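Local coordinates for uncharacterized protein (Brachypodium distachyon, PDB 4ME2) that probably binds specific RNA sequences, including group II intron RNA in the chloroplast, through a pentatricopeptide repeat domain built of helix-turn-helix repeats, at residues A[141-146]-A[184-189]. Sequence-based numbering, arbitrary orientation.
Sequences ALVEAF and ARAAWR
At the edge of the Arg189 guanidinium, close to its plane, lies the carboxylate of Glu144, and the two flat groups are turned 35° against each other. Arg189 NH1 donates to Glu144 OE1 over 2.6 Å in a charged hydrogen bond that closes a salt bridge. The bond is noticeably bent, with an N-H...O angle of 133°. OE1 lies almost in the guanidinium plane, while NH1 approaches OE1 on the syn side, 24° out of the carboxylate plane. Both chains reach this meeting point by folding over: Glu144 bends at its second torsion, which brings its end nearer the other helix, whereas Arg189 bends at its second and third torsions. The two side chains cross at about a right angle. Deeper in the interface Val143 points at the other helix and packs on Ala186, the closest backbone pair, with CA atoms 6.2 Å apart. Val143 CG2 rests 4.0 Å from Ala186 CB, while Val143 CG1 sits 3.7 Å from the carbonyl oxygen of Ala186. This close approach is consistent with the small alanine side chain at this point, and the buried apolar pair lies beneath the partly exposed ion pair. The contact joins helix 133-151 to helix 184-197 in the helix-turn-helix array of a pentatricopeptide repeat protein. Helix 168-180 touches both helices, through Leu178 on Val143 and Ala187; helix 98-109 meets helix 133-151 at Leu142, and helices 204-216 and 220-236 meet Trp188 of helix 184-197.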
# COMPACT_ATOMS: atom_id res chain seq x y z
N ALA A 141 -1.23 3.84 7.24
CA ALA A 141 -1.19 5.15 6.61
C ALA A 141 -1.02 5.03 5.09
O ALA A 141 -1.64 5.78 4.34
CB ALA A 141 -0.10 6.02 7.22
N LEU A 142 -0.19 4.08 4.65
CA LEU A 142 -0.00 3.85 3.22
C LEU A 142 -1.32 3.44 2.55
O LEU A 142 -1.62 3.89 1.44
CB LEU A 142 1.08 2.78 2.98
CG LEU A 142 1.33 2.37 1.53
CD1 LEU A 142 1.79 3.56 0.70
CD2 LEU A 142 2.34 1.23 1.47
N VAL A 143 -2.11 2.63 3.25
CA VAL A 143 -3.40 2.19 2.72
C VAL A 143 -4.38 3.37 2.62
O VAL A 143 -5.08 3.50 1.63
CB VAL A 143 -3.99 1.01 3.52
CG1 VAL A 143 -5.44 0.77 3.14
CG2 VAL A 143 -3.17 -0.24 3.26
N GLU A 144 -4.40 4.23 3.64
CA GLU A 144 -5.20 5.45 3.55
C GLU A 144 -4.78 6.31 2.37
O GLU A 144 -5.63 6.87 1.68
CB GLU A 144 -5.14 6.25 4.85
CG GLU A 144 -5.79 5.56 6.03
CD GLU A 144 -7.25 5.23 5.80
OE1 GLU A 144 -8.02 6.15 5.46
OE2 GLU A 144 -7.63 4.05 5.95
N ALA A 145 -3.47 6.40 2.13
CA ALA A 145 -2.93 7.20 1.02
C ALA A 145 -3.32 6.62 -0.34
O ALA A 145 -3.60 7.37 -1.27
CB ALA A 145 -1.41 7.34 1.14
N PHE A 146 -3.35 5.30 -0.43
CA PHE A 146 -3.77 4.62 -1.64
C PHE A 146 -5.24 4.91 -1.93
O PHE A 146 -5.60 5.27 -3.04
CB PHE A 146 -3.53 3.11 -1.51
CG PHE A 146 -4.18 2.28 -2.58
CD1 PHE A 146 -4.00 2.57 -3.93
CD2 PHE A 146 -4.94 1.16 -2.24
CE1 PHE A 146 -4.59 1.79 -4.92
CE2 PHE A 146 -5.53 0.37 -3.22
CZ PHE A 146 -5.35 0.69 -4.56
N ALA A 184 -5.82 -5.63 9.94
CA ALA A 184 -7.22 -5.96 9.67
C ALA A 184 -8.04 -4.76 9.24
O ALA A 184 -8.78 -4.83 8.25
CB ALA A 184 -7.85 -6.61 10.89
N ARG A 185 -7.93 -3.66 9.97
CA ARG A 185 -8.67 -2.45 9.64
C ARG A 185 -8.29 -1.94 8.25
O ARG A 185 -9.17 -1.55 7.47
CB ARG A 185 -8.43 -1.37 10.71
CG ARG A 185 -9.16 -0.06 10.45
CD ARG A 185 -10.67 -0.25 10.32
NE ARG A 185 -11.26 -0.84 11.52
CZ ARG A 185 -12.49 -1.35 11.57
NH1 ARG A 185 -13.27 -1.33 10.50
NH2 ARG A 185 -12.93 -1.87 12.71
N ALA A 186 -6.99 -1.93 7.95
CA ALA A 186 -6.49 -1.53 6.63
C ALA A 186 -7.08 -2.41 5.53
O ALA A 186 -7.54 -1.89 4.50
CB ALA A 186 -4.96 -1.56 6.60
N ALA A 187 -7.09 -3.73 5.74
CA ALA A 187 -7.68 -4.64 4.75
C ALA A 187 -9.17 -4.33 4.56
O ALA A 187 -9.66 -4.23 3.42
CB ALA A 187 -7.47 -6.09 5.18
N TRP A 188 -9.89 -4.17 5.66
CA TRP A 188 -11.29 -3.79 5.58
C TRP A 188 -11.47 -2.51 4.81
O TRP A 188 -12.37 -2.41 3.96
CB TRP A 188 -11.90 -3.69 6.97
CG TRP A 188 -13.28 -3.15 6.89
CD1 TRP A 188 -13.72 -1.87 7.21
CD2 TRP A 188 -14.46 -3.84 6.37
NE1 TRP A 188 -15.06 -1.74 6.97
CE2 TRP A 188 -15.56 -2.89 6.47
CE3 TRP A 188 -14.70 -5.12 5.89
CZ2 TRP A 188 -16.85 -3.22 6.08
CZ3 TRP A 188 -16.00 -5.44 5.50
CH2 TRP A 188 -17.05 -4.51 5.59
N ARG A 189 -10.63 -1.51 5.09
CA ARG A 189 -10.73 -0.22 4.41
C ARG A 189 -10.68 -0.39 2.89
O ARG A 189 -11.52 0.15 2.18
CB ARG A 189 -9.64 0.76 4.88
CG ARG A 189 -9.99 1.51 6.17
CD ARG A 189 -10.18 3.01 5.93
NE ARG A 189 -11.11 3.32 4.85
CZ ARG A 189 -11.01 4.37 4.03
NH1 ARG A 189 -10.01 5.23 4.14
NH2 ARG A 189 -11.92 4.55 3.09